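PDB 5YVD: Nsp15, which probably acts as a uridylate-specific endoribonuclease of the EndoU family, cutting RNA as a hexameric replicase protein of the MERS coronavirus. Local coordinates for residues 190-200 against 291-299; 230-238 against 243-254. One frame throughout, in Å; residues are numbered along the deposited sequence.

Interaction 1: 190-200 against 291-299; sequences IYTQSRSCSDF and VIDLKLDDF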
loop_
_atom_site.group_PDB
_atom_site.type_symbol
_atom_site.label_atom_id
_atom_site.label_comp_id
_atom_site.label_asym_id
_atom_site.label_seq_id
_atom_site.Cartn_x
_atom_site.Cartn_y
_atom_site.Cartn_z
ATOM N N ILE A 190 -6.103 -45.714 -2.635
ATOM C CA ILE A 190 -6.983 -45.235 -3.694
ATOM C C ILE A 190 -6.499 -43.802 -3.999
ATOM O O ILE A 190 -5.843 -43.184 -3.145
ATOM C CB ILE A 190 -8.469 -45.369 -3.202
ATOM C CG1 ILE A 190 -9.073 -46.674 -3.725
ATOM C CG2 ILE A 190 -9.381 -44.207 -3.575
ATOM C CD1 ILE A 190 -9.096 -46.792 -5.233
ATOM N N TYR A 191 -6.758 -43.279 -5.202
ATOM C CA TYR A 191 -6.418 -41.863 -5.478
ATOM C C TYR A 191 -7.590 -40.997 -5.928
ATOM O O TYR A 191 -8.330 -41.368 -6.835
ATOM C CB TYR A 191 -5.335 -41.773 -6.533
ATOM C CG TYR A 191 -3.973 -42.124 -6.045
ATOM C CD1 TYR A 191 -3.251 -41.233 -5.240
ATOM C CD2 TYR A 191 -3.382 -43.331 -6.395
ATOM C CE1 TYR A 191 -1.976 -41.543 -4.790
ATOM C CE2 TYR A 191 -2.111 -43.661 -5.956
ATOM C CZ TYR A 191 -1.403 -42.766 -5.155
ATOM O OH TYR A 191 -0.127 -43.098 -4.724
ATOM N N THR A 192 -7.735 -39.822 -5.316
ATOM C CA THR A 192 -8.627 -38.785 -5.842
ATOM C C THR A 192 -8.077 -38.383 -7.187
ATOM O O THR A 192 -6.943 -38.701 -7.492
ATOM C CB THR A 192 -8.685 -37.557 -4.921
ATOM O OG1 THR A 192 -7.358 -37.093 -4.645
ATOM C CG2 THR A 192 -9.377 -37.902 -3.613
ATOM N N GLN A 193 -8.852 -37.696 -8.006
ATOM C CA GLN A 193 -8.481 -37.557 -9.436
ATOM C C GLN A 193 -8.222 -36.141 -9.913
ATOM O O GLN A 193 -7.993 -35.938 -11.092
ATOM C CB GLN A 193 -9.562 -38.178 -10.321
ATOM C CG GLN A 193 -9.734 -39.657 -10.108
ATOM C CD GLN A 193 -8.596 -40.442 -10.687
ATOM O OE1 GLN A 193 -8.090 -40.133 -11.757
ATOM N NE2 GLN A 193 -8.187 -41.471 -9.980
ATOM N N SER A 194 -8.295 -35.168 -9.011
ATOM C CA SER A 194 -7.891 -33.802 -9.316
ATOM C C SER A 194 -8.684 -33.159 -10.475
ATOM O O SER A 194 -8.145 -32.350 -11.215
ATOM C CB SER A 194 -6.380 -33.777 -9.641
ATOM O OG SER A 194 -5.587 -34.295 -8.569
ATOM N N ARG A 195 -9.956 -33.506 -10.640
ATOM C CA ARG A 195 -10.780 -32.878 -11.673
ATOM C C ARG A 195 -11.514 -31.702 -11.071
ATOM O O ARG A 195 -11.463 -31.475 -9.847
ATOM C CB ARG A 195 -11.785 -33.875 -12.246
ATOM C CG ARG A 195 -11.128 -35.018 -12.983
ATOM C CD ARG A 195 -12.119 -36.094 -13.382
ATOM N NE ARG A 195 -12.564 -36.859 -12.219
ATOM C CZ ARG A 195 -13.189 -38.027 -12.280
ATOM N NH1 ARG A 195 -13.436 -38.594 -13.458
ATOM N NH2 ARG A 195 -13.564 -38.631 -11.149
ATOM N N SER A 196 -12.217 -30.964 -11.917
ATOM C CA SER A 196 -12.999 -29.827 -11.437
ATOM C C SER A 196 -14.173 -29.580 -12.353
ATOM O O SER A 196 -14.294 -30.223 -13.387
ATOM C CB SER A 196 -12.137 -28.569 -11.396
ATOM O OG SER A 196 -12.032 -28.027 -12.696
ATOM N N CYS A 197 -15.011 -28.620 -11.984
ATOM C CA CYS A 197 -16.249 -28.370 -12.722
ATOM C C CYS A 197 -16.058 -27.778 -14.098
ATOM O O CYS A 197 -16.982 -27.810 -14.901
ATOM C CB CYS A 197 -17.208 -27.500 -11.913
ATOM S SG CYS A 197 -18.111 -28.520 -10.730
ATOM N N SER A 198 -14.867 -27.245 -14.362
ATOM C CA SER A 198 -14.539 -26.699 -15.669
ATOM C C SER A 198 -13.826 -27.755 -16.519
ATOM O O SER A 198 -14.151 -27.926 -17.690
ATOM C CB SER A 198 -13.683 -25.439 -15.521
ATOM O OG SER A 198 -12.349 -25.775 -15.224
ATOM N N ASP A 199 -12.874 -28.468 -15.920
ATOM C CA ASP A 199 -12.158 -29.552 -16.606
ATOM C C ASP A 199 -12.476 -30.930 -15.976
ATOM O O ASP A 199 -11.831 -31.331 -14.997
ATOM C CB ASP A 199 -10.648 -29.271 -16.591
ATOM C CG ASP A 199 -9.831 -30.477 -17.002
ATOM O OD1 ASP A 199 -9.911 -30.899 -18.168
ATOM O OD2 ASP A 199 -9.118 -31.028 -16.144
ATOM N N PHE A 200 -13.467 -31.635 -16.538
ATOM C CA PHE A 200 -13.916 -32.933 -16.006
ATOM C C PHE A 200 -14.172 -33.946 -17.130
ATOM O O PHE A 200 -15.018 -33.723 -18.007
ATOM C CB PHE A 200 -15.200 -32.791 -15.154
ATOM C CG PHE A 200 -15.561 -34.050 -14.376
ATOM C CD1 PHE A 200 -15.315 -34.140 -13.022
ATOM C CD2 PHE A 200 -16.120 -35.153 -15.012
ATOM C CE1 PHE A 200 -15.616 -35.290 -12.317
ATOM C CE2 PHE A 200 -16.409 -36.307 -14.312
ATOM C CZ PHE A 200 -16.148 -36.376 -12.959
ATOM N N VAL A 291 -16.462 -32.427 -0.275
ATOM C CA VAL A 291 -16.506 -33.118 -1.556
ATOM C C VAL A 291 -15.191 -33.793 -1.899
ATOM O O VAL A 291 -14.133 -33.178 -1.822
ATOM C CB VAL A 291 -16.874 -32.132 -2.683
ATOM C CG1 VAL A 291 -16.913 -32.848 -4.029
ATOM C CG2 VAL A 291 -18.206 -31.463 -2.383
ATOM N N ILE A 292 -15.279 -35.055 -2.309
ATOM C CA ILE A 292 -14.125 -35.816 -2.795
ATOM C C ILE A 292 -14.358 -36.190 -4.250
ATOM O O ILE A 292 -15.469 -36.549 -4.633
ATOM C CB ILE A 292 -13.951 -37.131 -2.033
ATOM C CG1 ILE A 292 -14.253 -36.944 -0.559
ATOM C CG2 ILE A 292 -12.543 -37.667 -2.188
ATOM C CD1 ILE A 292 -13.233 -36.069 0.165
ATOM N N ASP A 293 -13.306 -36.129 -5.046
ATOM C CA ASP A 293 -13.357 -36.548 -6.436
ATOM C C ASP A 293 -12.738 -37.935 -6.569
ATOM O O ASP A 293 -11.598 -38.083 -6.991
ATOM C CB ASP A 293 -12.617 -35.535 -7.307
ATOM C CG ASP A 293 -12.513 -35.964 -8.742
ATOM O OD1 ASP A 293 -11.619 -35.464 -9.434
ATOM O OD2 ASP A 293 -13.326 -36.786 -9.198
ATOM N N LEU A 294 -13.486 -38.953 -6.182
ATOM C CA LEU A 294 -13.058 -40.325 -6.431
ATOM C C LEU A 294 -13.615 -40.792 -7.759
ATOM O O LEU A 294 -14.708 -40.384 -8.158
ATOM C CB LEU A 294 -13.563 -41.267 -5.342
ATOM C CG LEU A 294 -13.022 -40.971 -3.952
ATOM C CD1 LEU A 294 -13.934 -41.619 -2.903
ATOM C CD2 LEU A 294 -11.565 -41.427 -3.819
ATOM N N LYS A 295 -12.862 -41.656 -8.426
ATOM C CA LYS A 295 -13.417 -42.493 -9.477
ATOM C C LYS A 295 -14.704 -43.058 -8.906
ATOM O O LYS A 295 -14.711 -43.545 -7.778
ATOM C CB LYS A 295 -12.443 -43.613 -9.813
ATOM C CG LYS A 295 -12.822 -44.452 -11.024
ATOM C CD LYS A 295 -12.238 -43.882 -12.306
ATOM C CE LYS A 295 -10.755 -44.199 -12.459
ATOM N NZ LYS A 295 -10.468 -45.635 -12.735
ATOM N N LEU A 296 -15.806 -42.956 -9.641
ATOM C CA LEU A 296 -17.108 -43.349 -9.082
ATOM C C LEU A 296 -17.145 -44.845 -8.746
ATOM O O LEU A 296 -17.705 -45.246 -7.728
ATOM C CB LEU A 296 -18.232 -43.001 -10.044
ATOM C CG LEU A 296 -19.639 -43.523 -9.757
ATOM C CD1 LEU A 296 -20.226 -42.882 -8.511
ATOM C CD2 LEU A 296 -20.516 -43.255 -10.963
ATOM N N ASP A 297 -16.529 -45.657 -9.597
ATOM C CA ASP A 297 -16.392 -47.082 -9.327
ATOM C C ASP A 297 -15.733 -47.331 -7.971
ATOM O O ASP A 297 -16.130 -48.216 -7.214
ATOM C CB ASP A 297 -15.540 -47.758 -10.396
ATOM C CG ASP A 297 -16.056 -47.529 -11.790
ATOM O OD1 ASP A 297 -16.630 -48.477 -12.345
ATOM O OD2 ASP A 297 -15.873 -46.414 -12.324
ATOM N N ASP A 298 -14.712 -46.557 -7.664
ATOM C CA ASP A 298 -14.031 -46.732 -6.385
ATOM C C ASP A 298 -14.934 -46.345 -5.185
ATOM O O ASP A 298 -14.944 -47.015 -4.131
ATOM C CB ASP A 298 -12.719 -45.941 -6.402
ATOM C CG ASP A 298 -11.712 -46.506 -7.404
ATOM O OD1 ASP A 298 -11.763 -47.724 -7.699
ATOM O OD2 ASP A 298 -10.846 -45.743 -7.870
ATOM N N PHE A 299 -15.699 -45.271 -5.355
ATOM C CA PHE A 299 -16.658 -44.854 -4.337
ATOM C C PHE A 299 -17.730 -45.916 -4.133
ATOM O O PHE A 299 -18.146 -46.179 -3.012
ATOM C CB PHE A 299 -17.311 -43.554 -4.761
ATOM C CG PHE A 299 -18.268 -42.986 -3.752
ATOM C CD1 PHE A 299 -17.805 -42.247 -2.687
ATOM C CD2 PHE A 299 -19.636 -43.145 -3.906
ATOM C CE1 PHE A 299 -18.677 -41.691 -1.781
ATOM C CE2 PHE A 299 -20.524 -42.590 -3.005
ATOM C CZ PHE A 299 -20.041 -41.856 -1.943
HETATM O O HOH W 1 -10.917 -42.875 -6.955
#
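Ile-292 opens the contact by setting its CG2 methyl against CG2 of Thr-192, 3.5 Å away. Next comes Asp-293, the polar centre. Its backbone O accepts from Gln-193 N at 3.0 Å. The carboxylate swings across to Arg-195 because chi1 (175°) turns CG away from the backbone N. The arginine grips it side-on with two nitrogens: NH2 lies 2.7 Å from OD2 of Asp-293, and NE points almost straight (169°) at its OD1, though at a longer 3.3 Å. The two planar groups are almost coplanar, 26° apart. OD1 of Asp-293 also takes the backbone N of Arg-195 at 2.8 Å, so that one carboxylate fixes both the main chain and the side chain of this arginine. Phe-200 CZ lies over the centre of the guanidinium face, and NH1 is claimed by Glu-207; together these should limit the guanidinium's rotation about its chain. Leu-294 sends CD2 to CG2 of Ile-190, 3.5 Å off, the two side chains crossing at about a right angle. Lys-295, at the N-cap position of helix 296-304, donates its backbone N to a water that also bonds Tyr-191 O and Asp-298 OD2; the same carbonyl of Tyr-191 accepts from Gln-193 NE2. One helical turn on, the carboxylate of Asp-298 meets CD1 of Ile-190. Within the endoribonuclease domain the loop 190-200 thus lies along the turn joining strand 285-291 to helix 296-304, while Leu-248 of helix 248-255 packs on Asp-293 and Leu-296 packs on helices 205-212 and 229-234.

Interaction 2: 230-238 against 243-254; sequences EHVVYGDFS and GGLHLLIGLYKR. Unlike the reference sequence in segment 243-254: Arg-254 (reference Lys).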
loop_
_atom_site.group_PDB
_atom_site.type_symbol
_atom_site.label_atom_id
_atom_site.label_comp_id
_atom_site.label_asym_id
_atom_site.label_seq_id
_atom_site.Cartn_x
_atom_site.Cartn_y
_atom_site.Cartn_z
ATOM N N GLU A 230 -29.335 -41.078 -4.334
ATOM C CA GLU A 230 -30.148 -39.892 -4.543
ATOM C C GLU A 230 -29.614 -38.796 -3.625
ATOM O O GLU A 230 -29.228 -37.714 -4.086
ATOM C CB GLU A 230 -31.631 -40.224 -4.260
ATOM C CG GLU A 230 -32.672 -39.847 -5.320
ATOM C CD GLU A 230 -32.264 -40.168 -6.744
ATOM O OE1 GLU A 230 -32.753 -41.175 -7.285
ATOM O OE2 GLU A 230 -31.465 -39.388 -7.319
ATOM N N HIS A 231 -29.532 -39.114 -2.337
ATOM C CA HIS A 231 -29.017 -38.172 -1.329
ATOM C C HIS A 231 -27.512 -37.913 -1.498
ATOM O O HIS A 231 -27.080 -36.764 -1.638
ATOM C CB HIS A 231 -29.286 -38.710 0.088
ATOM C CG HIS A 231 -28.999 -37.728 1.181
ATOM N ND1 HIS A 231 -29.927 -36.811 1.625
ATOM C CD2 HIS A 231 -27.892 -37.526 1.925
ATOM C CE1 HIS A 231 -29.406 -36.083 2.596
ATOM N NE2 HIS A 231 -28.172 -36.500 2.799
ATOM N N VAL A 232 -26.732 -38.982 -1.528
ATOM C CA VAL A 232 -25.294 -38.866 -1.380
ATOM C C VAL A 232 -24.636 -38.304 -2.645
ATOM O O VAL A 232 -23.856 -37.355 -2.590
ATOM C CB VAL A 232 -24.668 -40.232 -0.983
ATOM C CG1 VAL A 232 -23.164 -40.123 -0.906
ATOM C CG2 VAL A 232 -25.195 -40.711 0.358
ATOM N N VAL A 233 -24.952 -38.880 -3.789
ATOM C CA VAL A 233 -24.257 -38.523 -5.020
ATOM C C VAL A 233 -25.026 -37.491 -5.857
ATOM O O VAL A 233 -24.509 -36.412 -6.164
ATOM C CB VAL A 233 -23.971 -39.771 -5.851
ATOM C CG1 VAL A 233 -22.995 -39.446 -6.971
ATOM C CG2 VAL A 233 -23.394 -40.860 -4.947
ATOM N N TYR A 234 -26.266 -37.799 -6.205
ATOM C CA TYR A 234 -27.063 -36.879 -7.022
ATOM C C TYR A 234 -27.302 -35.572 -6.322
ATOM O O TYR A 234 -27.301 -34.521 -6.960
ATOM C CB TYR A 234 -28.373 -37.506 -7.392
ATOM C CG TYR A 234 -28.189 -38.579 -8.404
ATOM C CD1 TYR A 234 -28.043 -38.255 -9.751
ATOM C CD2 TYR A 234 -28.133 -39.915 -8.031
ATOM C CE1 TYR A 234 -27.869 -39.230 -10.712
ATOM C CE2 TYR A 234 -27.960 -40.895 -8.979
ATOM C CZ TYR A 234 -27.828 -40.544 -10.317
ATOM O OH TYR A 234 -27.650 -41.509 -11.273
ATOM N N GLY A 235 -27.484 -35.650 -5.004
ATOM C CA GLY A 235 -27.779 -34.484 -4.174
ATOM C C GLY A 235 -29.273 -34.301 -4.073
ATOM O O GLY A 235 -29.995 -34.601 -5.004
ATOM N N ASP A 236 -29.721 -33.823 -2.916
ATOM C CA ASP A 236 -31.110 -33.457 -2.655
ATOM C C ASP A 236 -31.203 -31.930 -2.458
ATOM O O ASP A 236 -30.585 -31.365 -1.536
ATOM C CB ASP A 236 -31.563 -34.184 -1.410
ATOM C CG ASP A 236 -32.974 -33.898 -1.040
ATOM O OD1 ASP A 236 -33.671 -33.095 -1.704
ATOM O OD2 ASP A 236 -33.380 -34.505 -0.037
ATOM N N PHE A 237 -31.969 -31.289 -3.343
ATOM C CA PHE A 237 -32.160 -29.840 -3.377
ATOM C C PHE A 237 -33.609 -29.461 -3.067
ATOM O O PHE A 237 -34.025 -28.335 -3.362
ATOM C CB PHE A 237 -31.748 -29.317 -4.760
ATOM C CG PHE A 237 -30.443 -29.888 -5.232
ATOM C CD1 PHE A 237 -29.240 -29.257 -4.910
ATOM C CD2 PHE A 237 -30.407 -31.086 -5.929
ATOM C CE1 PHE A 237 -28.027 -29.804 -5.293
ATOM C CE2 PHE A 237 -29.203 -31.636 -6.318
ATOM C CZ PHE A 237 -28.008 -30.998 -6.001
ATOM N N SER A 238 -34.365 -30.391 -2.459
ATOM C CA SER A 238 -35.769 -30.148 -2.062
ATOM C C SER A 238 -35.926 -29.430 -0.695
ATOM O O SER A 238 -37.002 -28.948 -0.377
ATOM C CB SER A 238 -36.546 -31.462 -2.011
ATOM O OG SER A 238 -36.162 -32.192 -0.843
ATOM N N GLY A 243 -29.029 -31.249 0.711
ATOM C CA GLY A 243 -28.719 -32.587 1.214
ATOM C C GLY A 243 -27.652 -33.329 0.420
ATOM O O GLY A 243 -27.648 -33.308 -0.800
ATOM N N GLY A 244 -26.752 -33.999 1.121
ATOM C CA GLY A 244 -25.728 -34.811 0.492
ATOM C C GLY A 244 -24.810 -34.061 -0.460
ATOM O O GLY A 244 -24.298 -32.976 -0.136
ATOM N N LEU A 245 -24.618 -34.665 -1.637
ATOM C CA LEU A 245 -23.754 -34.159 -2.694
ATOM C C LEU A 245 -22.279 -34.120 -2.249
ATOM O O LEU A 245 -21.671 -33.067 -2.194
ATOM C CB LEU A 245 -24.246 -32.796 -3.189
ATOM C CG LEU A 245 -23.737 -32.360 -4.571
ATOM C CD1 LEU A 245 -24.398 -33.113 -5.735
ATOM C CD2 LEU A 245 -23.920 -30.857 -4.763
ATOM N N HIS A 246 -21.708 -35.283 -1.953
ATOM C CA HIS A 246 -20.352 -35.349 -1.420
ATOM C C HIS A 246 -19.318 -35.886 -2.428
ATOM O O HIS A 246 -18.130 -36.022 -2.106
ATOM C CB HIS A 246 -20.358 -36.150 -0.113
ATOM C CG HIS A 246 -21.199 -35.521 0.964
ATOM N ND1 HIS A 246 -20.852 -34.338 1.587
ATOM C CD2 HIS A 246 -22.389 -35.887 1.495
ATOM C CE1 HIS A 246 -21.789 -34.009 2.457
ATOM N NE2 HIS A 246 -22.731 -34.934 2.425
ATOM N N LEU A 247 -19.751 -36.143 -3.661
ATOM C CA LEU A 247 -18.852 -36.721 -4.650
ATOM C C LEU A 247 -18.799 -35.798 -5.843
ATOM O O LEU A 247 -19.829 -35.312 -6.275
ATOM C CB LEU A 247 -19.311 -38.123 -5.044
ATOM C CG LEU A 247 -18.263 -38.920 -5.825
ATOM C CD1 LEU A 247 -17.175 -39.411 -4.885
ATOM C CD2 LEU A 247 -18.875 -40.093 -6.591
ATOM N N LEU A 248 -17.605 -35.553 -6.375
ATOM C CA LEU A 248 -17.426 -34.454 -7.313
ATOM C C LEU A 248 -18.187 -34.677 -8.609
ATOM O O LEU A 248 -18.767 -33.737 -9.168
ATOM C CB LEU A 248 -15.964 -34.168 -7.624
ATOM C CG LEU A 248 -15.789 -33.007 -8.639
ATOM C CD1 LEU A 248 -16.187 -31.661 -8.033
ATOM C CD2 LEU A 248 -14.374 -32.911 -9.207
ATOM N N ILE A 249 -18.193 -35.905 -9.103
ATOM C CA ILE A 249 -18.898 -36.181 -10.352
ATOM C C ILE A 249 -20.391 -35.781 -10.235
ATOM O O ILE A 249 -20.985 -35.269 -11.189
ATOM C CB ILE A 249 -18.706 -37.647 -10.793
ATOM C CG1 ILE A 249 -19.322 -37.888 -12.187
ATOM C CG2 ILE A 249 -19.291 -38.601 -9.759
ATOM C CD1 ILE A 249 -18.958 -39.235 -12.787
ATOM N N GLY A 250 -20.978 -35.995 -9.061
ATOM C CA GLY A 250 -22.357 -35.591 -8.807
ATOM C C GLY A 250 -22.533 -34.072 -8.759
ATOM O O GLY A 250 -23.531 -33.538 -9.249
ATOM N N LEU A 251 -21.560 -33.389 -8.170
ATOM C CA LEU A 251 -21.543 -31.934 -8.163
ATOM C C LEU A 251 -21.355 -31.371 -9.562
ATOM O O LEU A 251 -22.033 -30.411 -9.937
ATOM C CB LEU A 251 -20.443 -31.392 -7.222
ATOM C CG LEU A 251 -20.148 -29.894 -7.282
ATOM C CD1 LEU A 251 -21.400 -29.116 -6.979
ATOM C CD2 LEU A 251 -19.062 -29.473 -6.321
ATOM N N TYR A 252 -20.416 -31.925 -10.316
ATOM C CA TYR A 252 -20.214 -31.492 -11.701
ATOM C C TYR A 252 -21.493 -31.673 -12.515
ATOM O O TYR A 252 -21.968 -30.726 -13.182
ATOM C CB TYR A 252 -19.093 -32.290 -12.347
ATOM C CG TYR A 252 -18.982 -32.146 -13.837
ATOM C CD1 TYR A 252 -19.343 -33.179 -14.675
ATOM C CD2 TYR A 252 -18.489 -30.986 -14.410
ATOM C CE1 TYR A 252 -19.233 -33.055 -16.041
ATOM C CE2 TYR A 252 -18.365 -30.855 -15.778
ATOM C CZ TYR A 252 -18.745 -31.892 -16.584
ATOM O OH TYR A 252 -18.637 -31.787 -17.946
ATOM N N LYS A 253 -22.056 -32.877 -12.455
ATOM C CA LYS A 253 -23.222 -33.189 -13.272
ATOM C C LYS A 253 -24.281 -32.175 -12.982
ATOM O O LYS A 253 -24.952 -31.662 -13.874
ATOM C CB LYS A 253 -23.767 -34.581 -12.951
ATOM C CG LYS A 253 -25.048 -34.898 -13.675
ATOM C CD LYS A 253 -25.434 -36.348 -13.508
ATOM C CE LYS A 253 -26.791 -36.627 -14.144
ATOM N NZ LYS A 253 -27.874 -35.896 -13.440
ATOM N N ARG A 254 -24.407 -31.884 -11.704
ATOM C CA ARG A 254 -25.434 -31.012 -11.236
ATOM C C ARG A 254 -25.255 -29.606 -11.762
ATOM O O ARG A 254 -26.165 -29.049 -12.351
ATOM C CB ARG A 254 -25.425 -30.992 -9.721
ATOM C CG ARG A 254 -26.349 -29.952 -9.128
ATOM C CD ARG A 254 -27.788 -30.308 -9.419
ATOM N NE ARG A 254 -28.661 -29.160 -9.294
ATOM C CZ ARG A 254 -29.968 -29.184 -9.522
ATOM N NH1 ARG A 254 -30.587 -30.313 -9.869
ATOM N NH2 ARG A 254 -30.658 -28.064 -9.394
#
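His-231 and Val-232, near the end of helix 229-234, hand their carbonyls to the loop ahead of helix 248-255. His-231 O accepts from Leu-245 N at 3.2 Å, and Val-232 O from His-246 N at 3.1 Å. Gly-244 CA makes a CA-H...O contact to His-231 O, and the Gly-243–Gly-244 peptide lies over one face of the His-231 ring, toward its rim. Beyond the helix, Asp-236 N to Gly-243 O (3.0 Å) and Gly-243 N to Asp-236 O (2.7 Å) make an antiparallel hydrogen-bonded pair. NE2 of His-231 and NE2 of His-246 are 5.7 Å apart, the His-231 ring turned over the glycine loop by chi1 of -171°. His-246 NE2 bonds a glycerol, probably from the crystallisation liquor, and Gly-244 O bonds Lys-286; two histidines and a lysine so gathered are consistent with the active site of EndoU nucleases. Elsewhere, the guanidinium of Arg-254, which differs from the reference sequence, stacks on Phe-237 with planes 22° apart, a cation-pi contact with its CZ 4.2 Å from the ring centroid. Farther out, Glu-279 anchors Arg-254 by a salt bridge, Ser-290 O holds ND1 of His-246, and Asp-236 OD1 accepts from Ser-238 N, an Asx turn, and from Ser-238 OG.

How the interactions relate
After strand 174-178 the chain runs through 190-200, the first half of interaction 1, and on into helices 205-212, 215-221 and 229-234. Interaction 2 then closes a short loop, only four residues separating its segments, and leads the chain from helix 229-234 to helix 248-255. Strands 260-263, 273-279 and 285-291 follow before 291-299 returns to 190-200, closing a loop of 90 intervening residues; interaction 2 is nested inside it. The two meet directly: Ile-292 N and O probably bond His-246 O and Leu-248 N, while Leu-248 CD2 packs on Arg-195 O. Loop 190-200, the strand end at 291 and the helical part of the endoribonuclease domain are thereby tied together.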